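Local structure of purine nucleoside phosphorylase (Schistosoma mansoni, 5TBS) at residues 121-126 against 215-220; 192-197 against 220-225; 115-120 against 239-244. The protein probably catalyses the reversible phosphorolysis of purine nucleosides such as inosine and guanosine, giving the free base and ribose 1-phosphate, and here holds adenine. All blocks are in the same frame, centred on the assembly; numbering follows the deposited sequence.

Contact 1 (121-126 against 215-220). With ADE (adenine), chain B.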
ATOM      1  N   GLY A 121       2.594 -10.565 -19.129  1.00 21.09           N
ATOM      2  CA  GLY A 121       4.029 -10.703 -19.350  1.00 20.12           C
ATOM      3  C   GLY A 121       4.749  -9.359 -19.394  1.00 25.04           C
ATOM      4  O   GLY A 121       4.305  -8.424 -20.069  1.00 24.09           O
ATOM      5  N   ILE A 122       5.870  -9.268 -18.669  1.00 20.66           N
ATOM      6  CA  ILE A 122       6.733  -8.075 -18.679  1.00 23.08           C
ATOM      7  C   ILE A 122       8.042  -8.348 -19.418  1.00 30.23           C
ATOM      8  O   ILE A 122       8.451  -7.582 -20.294  1.00 27.86           O
ATOM      9  CB  ILE A 122       7.006  -7.593 -17.238  1.00 25.23           C
ATOM     10  CG1 ILE A 122       5.685  -7.362 -16.497  1.00 23.88           C
ATOM     11  CG2 ILE A 122       7.919  -6.339 -17.230  1.00 20.68           C
ATOM     12  CD1 ILE A 122       4.929  -6.059 -17.002  1.00 23.92           C
ATOM     13  N   ASN A 123       8.724  -9.431 -19.047  1.00 25.17           N
ATOM     14  CA  ASN A 123       9.959  -9.858 -19.708  1.00 24.98           C
ATOM     15  C   ASN A 123       9.743 -10.025 -21.202  1.00 24.18           C
ATOM     16  O   ASN A 123       8.776 -10.659 -21.636  1.00 30.96           O
ATOM     17  CB  ASN A 123      10.412 -11.197 -19.099  1.00 28.26           C
ATOM     18  CG  ASN A 123      11.799 -11.635 -19.569  1.00 33.12           C
ATOM     19  OD1 ASN A 123      12.008 -11.895 -20.740  1.00 41.10           O
ATOM     20  ND2 ASN A 123      12.731 -11.758 -18.632  1.00 32.90           N
ATOM     21  N   ARG A 124      10.665  -9.481 -22.012  1.00 21.91           N
ATOM     22  CA  ARG A 124      10.387  -9.490 -23.443  1.00 23.16           C
ATOM     23  C   ARG A 124      10.422 -10.888 -24.046  1.00 30.80           C
ATOM     24  O   ARG A 124       9.962 -11.050 -25.175  1.00 30.86           O
ATOM     25  CB  ARG A 124      11.375  -8.568 -24.171  1.00 44.93           C
ATOM     26  CG  ARG A 124      11.269  -7.120 -23.718  1.00 59.01           C
ATOM     27  CD  ARG A 124      12.048  -6.204 -24.648  1.00 76.52           C
ATOM     28  NE  ARG A 124      11.698  -4.795 -24.473  1.00 73.72           N
ATOM     29  CZ  ARG A 124      10.863  -4.132 -25.270  1.00 63.81           C
ATOM     30  NH1 ARG A 124      10.282  -4.749 -26.302  1.00 49.01           N
ATOM     31  NH2 ARG A 124      10.618  -2.846 -25.029  1.00 67.94           N
ATOM     32  N   LYS A 125      10.937 -11.896 -23.331  1.00 34.95           N
ATOM     33  CA  LYS A 125      10.930 -13.260 -23.867  1.00 35.79           C
ATOM     34  C   LYS A 125       9.554 -13.926 -23.816  1.00 35.22           C
ATOM     35  O   LYS A 125       9.366 -14.945 -24.483  1.00 32.98           O
ATOM     36  CB  LYS A 125      11.945 -14.138 -23.119  1.00 40.45           C
ATOM     37  CG  LYS A 125      13.420 -13.878 -23.465  1.00 56.42           C
ATOM     38  CD  LYS A 125      13.707 -13.982 -24.978  1.00 67.81           C
ATOM     39  CE  LYS A 125      13.816 -12.596 -25.658  1.00 71.32           C
ATOM     40  NZ  LYS A 125      13.523 -12.633 -27.129  1.00 67.78           N
ATOM     41  N   LEU A 126       8.579 -13.371 -23.085  1.00 26.10           N
ATOM     42  CA  LEU A 126       7.272 -14.018 -22.901  1.00 23.45           C
ATOM     43  C   LEU A 126       6.238 -13.616 -23.960  1.00 25.48           C
ATOM     44  O   LEU A 126       6.054 -12.428 -24.241  1.00 31.85           O
ATOM     45  CB  LEU A 126       6.721 -13.680 -21.506  1.00 23.77           C
ATOM     46  CG  LEU A 126       7.688 -13.955 -20.352  1.00 26.53           C
ATOM     47  CD1 LEU A 126       7.126 -13.470 -19.032  1.00 24.40           C
ATOM     48  CD2 LEU A 126       8.032 -15.445 -20.310  1.00 25.87           C
ATOM     49  N   GLY A 215      12.984  -5.342 -12.537  1.00 32.79           N
ATOM     50  CA  GLY A 215      13.322  -6.750 -12.634  1.00 37.21           C
ATOM     51  C   GLY A 215      12.174  -7.734 -12.485  1.00 44.50           C
ATOM     52  O   GLY A 215      12.417  -8.894 -12.116  1.00 34.93           O
ATOM     53  N   CYS A 216      10.928  -7.318 -12.751  1.00 28.87           N
ATOM     54  CA  CYS A 216       9.783  -8.230 -12.711  1.00 25.39           C
ATOM     55  C   CYS A 216       9.600  -8.867 -14.076  1.00 26.01           C
ATOM     56  O   CYS A 216       9.754  -8.206 -15.102  1.00 26.30           O
ATOM     57  CB  CYS A 216       8.509  -7.489 -12.320  1.00 25.61           C
ATOM     58  SG  CYS A 216       8.674  -6.625 -10.716  1.00 31.22           S
ATOM     59  N   ASP A 217       9.264 -10.152 -14.089  1.00 21.16           N
ATOM     60  CA  ASP A 217       9.060 -10.859 -15.353  1.00 20.00           C
ATOM     61  C   ASP A 217       7.585 -10.988 -15.697  1.00 22.24           C
ATOM     62  O   ASP A 217       7.224 -11.013 -16.878  1.00 26.15           O
ATOM     63  CB  ASP A 217       9.681 -12.269 -15.286  1.00 21.93           C
ATOM     64  CG  ASP A 217      11.214 -12.233 -15.016  1.00 32.32           C
ATOM     65  OD1 ASP A 217      11.942 -11.687 -15.874  1.00 35.37           O
ATOM     66  OD2 ASP A 217      11.678 -12.763 -13.981  1.00 22.45           O
ATOM     67  N   VAL A 218       6.732 -11.071 -14.675  1.00 22.64           N
ATOM     68  CA  VAL A 218       5.299 -11.321 -14.835  1.00 20.63           C
ATOM     69  C   VAL A 218       4.582 -10.469 -13.781  1.00 19.87           C
ATOM     70  O   VAL A 218       5.149 -10.187 -12.730  1.00 17.93           O
ATOM     71  CB  VAL A 218       5.006 -12.826 -14.636  1.00 26.99           C
ATOM     72  CG1 VAL A 218       3.582 -13.095 -14.721  1.00 30.59           C
ATOM     73  CG2 VAL A 218       5.702 -13.624 -15.679  1.00 27.62           C
ATOM     74  N   VAL A 219       3.332 -10.075 -14.040  1.00 18.52           N
ATOM     75  CA  VAL A 219       2.552  -9.332 -13.039  1.00 17.81           C
ATOM     76  C   VAL A 219       1.132  -9.910 -12.965  1.00 17.37           C
ATOM     77  O   VAL A 219       0.512 -10.194 -13.991  1.00 21.30           O
ATOM     78  CB  VAL A 219       2.514  -7.813 -13.350  1.00 16.81           C
ATOM     79  CG1 VAL A 219       1.887  -7.552 -14.775  1.00 17.09           C
ATOM     80  CG2 VAL A 219       1.722  -7.028 -12.222  1.00 13.91           C
ATOM     81  N   GLY A 220       0.599 -10.064 -11.752  1.00 19.08           N
ATOM     82  CA  GLY A 220      -0.789 -10.501 -11.638  1.00 17.83           C
ATOM     83  C   GLY A 220      -1.400 -10.057 -10.313  1.00 25.37           C
ATOM     84  O   GLY A 220      -0.743  -9.386  -9.504  1.00 16.73           O
TER
HETATM   85  N9  ADE B 301      -3.459  -9.753 -14.215  1.00 30.36           N
HETATM   86  C8  ADE B 301      -2.776  -8.578 -14.159  1.00 27.52           C
HETATM   87  N7  ADE B 301      -2.389  -8.142 -15.340  1.00 28.65           N
HETATM   88  C5  ADE B 301      -2.868  -9.087 -16.229  1.00 23.49           C
HETATM   89  C6  ADE B 301      -2.794  -9.200 -17.655  1.00 30.75           C
HETATM   90  N6  ADE B 301      -2.201  -8.288 -18.447  1.00 34.14           N
HETATM   91  N1  ADE B 301      -3.379 -10.278 -18.225  1.00 32.44           N
HETATM   92  C2  ADE B 301      -3.986 -11.189 -17.433  1.00 30.15           C
HETATM   93  N3  ADE B 301      -4.105 -11.202 -16.093  1.00 27.97           N
HETATM   94  C4  ADE B 301      -3.525 -10.101 -15.550  1.00 26.55           C

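Contact 2 (192-197 against 220-225). With ADE (adenine), chain B.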
ATOM      1  N   GLY A 192      10.451 -17.284 -13.705  1.00 22.05           N
ATOM      2  CA  GLY A 192      10.495 -15.827 -13.559  1.00 28.48           C
ATOM      3  C   GLY A 192      10.041 -15.322 -12.207  1.00 24.50           C
ATOM      4  O   GLY A 192       9.472 -16.063 -11.407  1.00 22.58           O
ATOM      5  N   VAL A 193      10.236 -14.002 -11.999  1.00 19.27           N
ATOM      6  CA  VAL A 193       9.835 -13.293 -10.771  1.00 20.62           C
ATOM      7  C   VAL A 193       8.460 -12.658 -10.952  1.00 23.36           C
ATOM      8  O   VAL A 193       8.259 -11.898 -11.906  1.00 23.14           O
ATOM      9  CB  VAL A 193      10.869 -12.202 -10.422  1.00 18.15           C
ATOM     10  CG1 VAL A 193      10.389 -11.370  -9.248  1.00 20.56           C
ATOM     11  CG2 VAL A 193      12.274 -12.826 -10.164  1.00 24.20           C
ATOM     12  N   TYR A 194       7.531 -12.911 -10.012  1.00 17.65           N
ATOM     13  CA  TYR A 194       6.134 -12.464 -10.102  1.00 19.18           C
ATOM     14  C   TYR A 194       5.920 -11.180  -9.284  1.00 18.38           C
ATOM     15  O   TYR A 194       6.223 -11.160  -8.091  1.00 19.10           O
ATOM     16  CB  TYR A 194       5.230 -13.586  -9.563  1.00 19.95           C
ATOM     17  CG  TYR A 194       3.727 -13.370  -9.537  1.00 21.93           C
ATOM     18  CD1 TYR A 194       3.092 -12.760  -8.444  1.00 16.77           C
ATOM     19  CD2 TYR A 194       2.942 -13.805 -10.604  1.00 19.88           C
ATOM     20  CE1 TYR A 194       1.701 -12.547  -8.430  1.00 17.40           C
ATOM     21  CE2 TYR A 194       1.542 -13.650 -10.600  1.00 22.33           C
ATOM     22  CZ  TYR A 194       0.935 -13.011  -9.514  1.00 21.17           C
ATOM     23  OH  TYR A 194      -0.430 -12.884  -9.532  1.00 16.68           O
ATOM     24  N   ALA A 195       5.374 -10.131  -9.901  1.00 17.40           N
ATOM     25  CA  ALA A 195       4.968  -8.929  -9.153  1.00 15.81           C
ATOM     26  C   ALA A 195       3.489  -9.036  -8.806  1.00 19.08           C
ATOM     27  O   ALA A 195       2.671  -9.333  -9.679  1.00 16.86           O
ATOM     28  CB  ALA A 195       5.204  -7.638  -9.960  1.00 17.88           C
ATOM     29  N   PHE A 196       3.148  -8.824  -7.523  1.00 16.57           N
ATOM     30  CA  PHE A 196       1.754  -8.793  -7.073  1.00 14.50           C
ATOM     31  C   PHE A 196       1.247  -7.344  -7.167  1.00 19.89           C
ATOM     32  O   PHE A 196       1.711  -6.481  -6.408  1.00 17.46           O
ATOM     33  CB  PHE A 196       1.683  -9.343  -5.639  1.00 12.81           C
ATOM     34  CG  PHE A 196       0.294  -9.384  -5.011  1.00 19.97           C
ATOM     35  CD1 PHE A 196      -0.877  -9.383  -5.810  1.00 20.28           C
ATOM     36  CD2 PHE A 196       0.164  -9.459  -3.608  1.00 13.65           C
ATOM     37  CE1 PHE A 196      -2.137  -9.434  -5.246  1.00 19.46           C
ATOM     38  CE2 PHE A 196      -1.145  -9.480  -3.004  1.00 11.67           C
ATOM     39  CZ  PHE A 196      -2.282  -9.497  -3.835  1.00 18.08           C
ATOM     40  N   ASN A 197       0.282  -7.090  -8.093  1.00 16.77           N
ATOM     41  CA  ASN A 197      -0.475  -5.833  -8.218  1.00 18.94           C
ATOM     42  C   ASN A 197      -1.853  -6.077  -7.609  1.00 20.35           C
ATOM     43  O   ASN A 197      -2.589  -6.934  -8.096  1.00 19.59           O
ATOM     44  CB  ASN A 197      -0.605  -5.398  -9.702  1.00 17.29           C
ATOM     45  CG  ASN A 197      -1.799  -4.410  -9.987  1.00 24.19           C
ATOM     46  OD1 ASN A 197      -2.191  -3.635  -9.131  1.00 23.08           O
ATOM     47  ND2 ASN A 197      -2.362  -4.455 -11.221  1.00 25.97           N
ATOM     48  N   GLY A 220       0.599 -10.064 -11.752  1.00 19.08           N
ATOM     49  CA  GLY A 220      -0.789 -10.501 -11.638  1.00 17.83           C
ATOM     50  C   GLY A 220      -1.400 -10.057 -10.313  1.00 25.37           C
ATOM     51  O   GLY A 220      -0.743  -9.386  -9.504  1.00 16.73           O
ATOM     52  N   MET A 221      -2.661 -10.504 -10.074  1.00 14.19           N
ATOM     53  CA  MET A 221      -3.524 -10.001  -8.993  1.00 12.66           C
ATOM     54  C   MET A 221      -3.846 -11.059  -7.934  1.00 19.70           C
ATOM     55  O   MET A 221      -4.781 -10.857  -7.126  1.00 16.90           O
ATOM     56  CB  MET A 221      -4.844  -9.456  -9.578  1.00 17.00           C
ATOM     57  CG  MET A 221      -4.687  -8.325 -10.581  1.00 19.70           C
ATOM     58  SD  MET A 221      -6.294  -7.816 -11.274  1.00 20.03           S
ATOM     59  CE  MET A 221      -5.711  -6.923 -12.717  1.00 19.50           C
ATOM     60  N   SER A 222      -3.079 -12.153  -7.883  1.00 15.72           N
ATOM     61  CA  SER A 222      -3.422 -13.234  -6.966  1.00 15.51           C
ATOM     62  C   SER A 222      -2.147 -13.952  -6.513  1.00 18.29           C
ATOM     63  O   SER A 222      -1.030 -13.432  -6.657  1.00 21.14           O
ATOM     64  CB  SER A 222      -4.437 -14.184  -7.632  1.00 19.32           C
ATOM     65  OG  SER A 222      -3.853 -14.837  -8.745  1.00 27.52           O
ATOM     66  N   THR A 223      -2.341 -15.117  -5.867  1.00 19.40           N
ATOM     67  CA  THR A 223      -1.315 -16.134  -5.621  1.00 22.60           C
ATOM     68  C   THR A 223      -0.352 -15.794  -4.468  1.00 21.97           C
ATOM     69  O   THR A 223      -0.145 -16.623  -3.575  1.00 19.89           O
ATOM     70  CB  THR A 223      -0.545 -16.411  -6.919  1.00 23.09           C
ATOM     71  OG1 THR A 223      -1.464 -16.893  -7.897  1.00 26.04           O
ATOM     72  CG2 THR A 223       0.516 -17.526  -6.708  1.00 18.93           C
ATOM     73  N   VAL A 224       0.264 -14.607  -4.462  1.00 17.99           N
ATOM     74  CA  VAL A 224       1.192 -14.252  -3.350  1.00 15.11           C
ATOM     75  C   VAL A 224       0.551 -14.364  -1.969  1.00 20.10           C
ATOM     76  O   VAL A 224       1.193 -14.919  -1.055  1.00 16.13           O
ATOM     77  CB  VAL A 224       1.825 -12.876  -3.614  1.00 17.30           C
ATOM     78  CG1 VAL A 224       2.535 -12.303  -2.391  1.00 15.45           C
ATOM     79  CG2 VAL A 224       2.835 -12.987  -4.801  1.00 16.68           C
ATOM     80  N   PRO A 225      -0.690 -13.913  -1.728  1.00 19.05           N
ATOM     81  CA  PRO A 225      -1.278 -14.141  -0.382  1.00 15.83           C
ATOM     82  C   PRO A 225      -1.350 -15.609   0.020  1.00 15.52           C
ATOM     83  O   PRO A 225      -0.949 -15.961   1.148  1.00 17.51           O
ATOM     84  CB  PRO A 225      -2.690 -13.518  -0.502  1.00 15.15           C
ATOM     85  CG  PRO A 225      -2.546 -12.420  -1.568  1.00 21.75           C
ATOM     86  CD  PRO A 225      -1.587 -13.106  -2.588  1.00 18.33           C
TER
HETATM   87  N9  ADE B 301      -3.459  -9.753 -14.215  1.00 30.36           N
HETATM   88  C8  ADE B 301      -2.776  -8.578 -14.159  1.00 27.52           C
HETATM   89  N7  ADE B 301      -2.389  -8.142 -15.340  1.00 28.65           N
HETATM   90  C5  ADE B 301      -2.868  -9.087 -16.229  1.00 23.49           C
HETATM   91  C6  ADE B 301      -2.794  -9.200 -17.655  1.00 30.75           C
HETATM   92  N6  ADE B 301      -2.201  -8.288 -18.447  1.00 34.14           N
HETATM   93  N1  ADE B 301      -3.379 -10.278 -18.225  1.00 32.44           N
HETATM   94  C2  ADE B 301      -3.986 -11.189 -17.433  1.00 30.15           C
HETATM   95  N3  ADE B 301      -4.105 -11.202 -16.093  1.00 27.97           N
HETATM   96  C4  ADE B 301      -3.525 -10.101 -15.550  1.00 26.55           C
HETATM   97  O   HOH W   1      -2.284 -13.829 -11.307  1.00 35.97           O

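Contact 3 (115-120 against 239-244). With ADE (adenine), chain B.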
ATOM      1  N   ILE A 115      -0.736 -24.220  -7.476  1.00 18.25           N
ATOM      2  CA  ILE A 115      -1.512 -23.014  -7.780  1.00 23.99           C
ATOM      3  C   ILE A 115      -1.281 -22.595  -9.230  1.00 28.99           C
ATOM      4  O   ILE A 115      -0.126 -22.510  -9.674  1.00 27.47           O
ATOM      5  CB  ILE A 115      -1.107 -21.834  -6.877  1.00 27.07           C
ATOM      6  CG1 ILE A 115      -1.082 -22.212  -5.412  1.00 28.70           C
ATOM      7  CG2 ILE A 115      -2.030 -20.623  -7.167  1.00 24.62           C
ATOM      8  CD1 ILE A 115      -0.443 -21.111  -4.584  1.00 28.71           C
ATOM      9  N   THR A 116      -2.368 -22.281  -9.962  1.00 23.80           N
ATOM     10  CA  THR A 116      -2.196 -21.654 -11.270  1.00 24.02           C
ATOM     11  C   THR A 116      -2.948 -20.324 -11.324  1.00 24.52           C
ATOM     12  O   THR A 116      -3.893 -20.083 -10.554  1.00 25.02           O
ATOM     13  CB  THR A 116      -2.673 -22.565 -12.412  1.00 27.98           C
ATOM     14  OG1 THR A 116      -4.091 -22.780 -12.276  1.00 25.57           O
ATOM     15  CG2 THR A 116      -1.913 -23.914 -12.442  1.00 24.12           C
ATOM     16  N   ASN A 117      -2.497 -19.431 -12.209  1.00 21.93           N
ATOM     17  CA  ASN A 117      -3.143 -18.128 -12.392  1.00 23.78           C
ATOM     18  C   ASN A 117      -2.924 -17.663 -13.833  1.00 24.12           C
ATOM     19  O   ASN A 117      -2.105 -18.225 -14.569  1.00 22.77           O
ATOM     20  CB  ASN A 117      -2.607 -17.046 -11.395  1.00 25.20           C
ATOM     21  CG  ASN A 117      -1.085 -16.778 -11.541  1.00 28.20           C
ATOM     22  OD1 ASN A 117      -0.620 -16.344 -12.575  1.00 28.27           O
ATOM     23  ND2 ASN A 117      -0.318 -17.032 -10.485  1.00 36.93           N
ATOM     24  N   LEU A 118      -3.678 -16.619 -14.217  1.00 18.72           N
ATOM     25  CA  LEU A 118      -3.457 -15.825 -15.423  1.00 21.20           C
ATOM     26  C   LEU A 118      -2.705 -14.542 -15.049  1.00 26.28           C
ATOM     27  O   LEU A 118      -2.995 -13.948 -14.016  1.00 25.35           O
ATOM     28  CB  LEU A 118      -4.796 -15.438 -16.062  1.00 22.85           C
ATOM     29  CG  LEU A 118      -5.634 -16.395 -16.928  1.00 31.03           C
ATOM     30  CD1 LEU A 118      -4.877 -16.842 -18.157  1.00 35.93           C
ATOM     31  CD2 LEU A 118      -6.140 -17.545 -16.166  1.00 28.70           C
ATOM     32  N   ALA A 119      -1.780 -14.091 -15.912  1.00 19.98           N
ATOM     33  CA  ALA A 119      -0.907 -12.963 -15.572  1.00 19.45           C
ATOM     34  C   ALA A 119      -0.453 -12.235 -16.837  1.00 24.26           C
ATOM     35  O   ALA A 119      -0.555 -12.760 -17.960  1.00 20.84           O
ATOM     36  CB  ALA A 119       0.313 -13.442 -14.744  1.00 14.35           C
ATOM     37  N   GLY A 120       0.018 -10.998 -16.665  1.00 18.44           N
ATOM     38  CA  GLY A 120       0.584 -10.252 -17.789  1.00 22.51           C
ATOM     39  C   GLY A 120       2.089 -10.478 -17.898  1.00 23.31           C
ATOM     40  O   GLY A 120       2.778 -10.588 -16.896  1.00 21.61           O
ATOM     41  N   ALA A 239       3.809 -22.760  -8.111  1.00 21.13           N
ATOM     42  CA  ALA A 239       2.892 -21.782  -8.699  1.00 19.00           C
ATOM     43  C   ALA A 239       3.267 -21.533 -10.160  1.00 24.34           C
ATOM     44  O   ALA A 239       4.434 -21.296 -10.461  1.00 18.17           O
ATOM     45  CB  ALA A 239       2.920 -20.448  -7.886  1.00 18.01           C
ATOM     46  N   VAL A 240       2.293 -21.627 -11.071  1.00 17.82           N
ATOM     47  CA  VAL A 240       2.536 -21.452 -12.503  1.00 20.84           C
ATOM     48  C   VAL A 240       1.600 -20.353 -12.994  1.00 23.60           C
ATOM     49  O   VAL A 240       0.403 -20.380 -12.673  1.00 20.61           O
ATOM     50  CB  VAL A 240       2.297 -22.760 -13.291  1.00 25.19           C
ATOM     51  CG1 VAL A 240       2.554 -22.556 -14.812  1.00 21.36           C
ATOM     52  CG2 VAL A 240       3.121 -23.892 -12.719  1.00 27.47           C
ATOM     53  N   SER A 241       2.143 -19.389 -13.756  1.00 18.70           N
ATOM     54  CA  SER A 241       1.350 -18.365 -14.438  1.00 21.89           C
ATOM     55  C   SER A 241       1.187 -18.691 -15.927  1.00 21.24           C
ATOM     56  O   SER A 241       2.156 -19.055 -16.604  1.00 25.06           O
ATOM     57  CB  SER A 241       2.009 -16.982 -14.304  1.00 20.78           C
ATOM     58  OG  SER A 241       1.880 -16.409 -13.008  1.00 23.38           O
ATOM     59  N   LEU A 242      -0.034 -18.537 -16.446  1.00 19.64           N
ATOM     60  CA  LEU A 242      -0.284 -18.596 -17.886  1.00 19.32           C
ATOM     61  C   LEU A 242      -0.306 -17.153 -18.393  1.00 23.18           C
ATOM     62  O   LEU A 242      -1.093 -16.341 -17.894  1.00 19.93           O
ATOM     63  CB  LEU A 242      -1.616 -19.298 -18.180  1.00 21.66           C
ATOM     64  CG  LEU A 242      -2.126 -19.287 -19.631  1.00 24.97           C
ATOM     65  CD1 LEU A 242      -1.067 -19.872 -20.548  1.00 21.25           C
ATOM     66  CD2 LEU A 242      -3.461 -20.090 -19.769  1.00 22.22           C
ATOM     67  N   ILE A 243       0.558 -16.838 -19.367  1.00 22.60           N
ATOM     68  CA  ILE A 243       0.726 -15.475 -19.877  1.00 22.24           C
ATOM     69  C   ILE A 243      -0.371 -15.149 -20.890  1.00 22.20           C
ATOM     70  O   ILE A 243      -0.454 -15.775 -21.955  1.00 22.66           O
ATOM     71  CB  ILE A 243       2.115 -15.308 -20.520  1.00 24.73           C
ATOM     72  CG1 ILE A 243       3.239 -15.639 -19.508  1.00 21.13           C
ATOM     73  CG2 ILE A 243       2.224 -13.910 -21.156  1.00 22.83           C
ATOM     74  CD1 ILE A 243       3.142 -14.836 -18.164  1.00 24.52           C
ATOM     75  N   ALA A 244      -1.190 -14.137 -20.586  1.00 21.17           N
ATOM     76  CA  ALA A 244      -2.271 -13.721 -21.498  1.00 23.52           C
ATOM     77  C   ALA A 244      -1.800 -12.804 -22.639  1.00 21.84           C
ATOM     78  O   ALA A 244      -2.377 -12.818 -23.737  1.00 22.45           O
ATOM     79  CB  ALA A 244      -3.379 -12.995 -20.709  1.00 22.78           C
TER
HETATM   80  N9  ADE B 301      -3.459  -9.753 -14.215  1.00 30.36           N
HETATM   81  C8  ADE B 301      -2.776  -8.578 -14.159  1.00 27.52           C
HETATM   82  N7  ADE B 301      -2.389  -8.142 -15.340  1.00 28.65           N
HETATM   83  C5  ADE B 301      -2.868  -9.087 -16.229  1.00 23.49           C
HETATM   84  C6  ADE B 301      -2.794  -9.200 -17.655  1.00 30.75           C
HETATM   85  N6  ADE B 301      -2.201  -8.288 -18.447  1.00 34.14           N
HETATM   86  N1  ADE B 301      -3.379 -10.278 -18.225  1.00 32.44           N
HETATM   87  C2  ADE B 301      -3.986 -11.189 -17.433  1.00 30.15           C
HETATM   88  N3  ADE B 301      -4.105 -11.202 -16.093  1.00 27.97           N
HETATM   89  C4  ADE B 301      -3.525 -10.101 -15.550  1.00 26.55           C

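Contact 1 (121-126 against 215-220)
I122, N123 and D217 tie a loop to the start of a short strand in a mostly buried, largely polar contact. The turn that follows strand 112-121 meets the lead-in to the short strand 218-220. D217 O is the hub. It accepts I122 N at 2.8 Å and N123 N at 3.1 Å, both from the same face of the carbonyl. The first donor stands above the carbonyl plane, 41° out of it. The N123 side chain lies alongside D217 and points the same way. Its ND2 gives a fairly straight bond to D217 OD1 (2.9 Å), on the anti side of the carboxylate. D217 OD2 accepts V193 N, so the two bonds together fix the rotation of the carboxylate. N123 also shapes its own chain: OD1 accepts K125 N at 2.8 Å in an Asx turn, inside a type I beta turn from N123 to L126. G121 and V218 form an antiparallel, non-hydrogen-bonded pair in the central mixed sheet of the phosphorylase fold. L126 CD1 meets V218 CG2 at 3.6 Å, the two side chains crossing at about a right angle. I122, its CG1 anti to the carbonyl carbon (chi1 -55°), brings CD1 to 4.1 Å from V219 CG1.

Contact 2 (192-197 against 220-225)
F196 and G220 form a parallel beta bridge between strand 189-196 and strand 218-220, in the mixed sheet of the phosphorylase fold. After G220 the chain turns through M221, S222 and T223 into helix 224-232. Two backbone bonds make the bridge. G220 N reaches A195 O at 3.0 Å, and N197 N reaches G220 O at 2.9 Å. The CA of M221 adds a C-H...O contact to N197 O.

The apolar part rests on two rings. F196 has CG anti to the backbone N (chi1 -180°), which carries its ring out to the start of the helix. There its CE2 lies 3.6 Å from P225 CG, and its CD2 lies 3.8 Å from V224 CB. G220 O sits at the edge of the F196 ring, in its plane. Y194 takes the same first torsion, and its CD1 packs at 3.7 Å on V224 CG2. L145 of a second subunit packs on F196.

M221 runs as an extended chain beyond CG. Its CE ends 3.7 Å from C8 of the bound adenine, and F161 of the second subunit touches the same residue. This part of the contact therefore lies between the base site and the subunit interface.

The remaining polar contacts gather at the tyrosine hydroxyl. S222 N donates to Y194 OH at 3.2 Å in a nearly straight bond. A water in the plane of the Y194 ring, at its edge, lies 2.7 Å from Y194 OH and also bonds S222 OG.

Contact 3 (115-120 against 239-244)
S241 OG donates a very short hydrogen bond, 2.5 Å, to N117 OD1, side chain to side chain across two neighbouring parallel strands. The hydroxyl lies in the carbonyl plane, on a lone pair of OD1. N117 has CG between its backbone N and carbonyl carbon (chi1 60°), which turns the amide toward S241. The other end of the amide, ND2, donates to T223 OG1, so both ends of the group are held. A119 CB lies beside the same serine, 3.8 Å from S241 OG.

The backbones form a regular ladder with five bonds. They include L242 N to N117 O at 2.8 Å and A244 N to A119 O at 3.0 Å. I115, N117 and A119 share one face with A239, S241 and I243. T116, L118, V240 and L242 lie on the other, where L118 CD1 packs alongside L242 CD2 at 3.9 Å and helix 259-283 covers them.

At the C-terminal end the ladder meets the bound adenine. G120 CA is 3.5 Å from adenine N6, and A244 CB is 3.7 Å from adenine N1. N245 OD1 is hydrogen-bonded to the base. Adjacent strand ends of the central sheet thus line the purine site of the phosphorylase fold.

The three contacts belong to one mixed sheet. Contact 1 joins strands 112-121 and 218-220, contact 2 joins 189-196 and 218-220, and contact 3 joins 112-121 and 236-246. Contact 2 lies about 9 Å from contact 3, and contact 1 about 11 Å from each, between centres. Contacts 1 and 2 share G220, and strand 218-220 ties them together. V219 O accepts G120 N, which links contact 1 to contact 3. Along the chain, the segments of contacts 1 and 2 alternate, and both contacts are nested within the loop closed by contact 3. All three touch the adenine, so distant parts of the sequence meet round one base site.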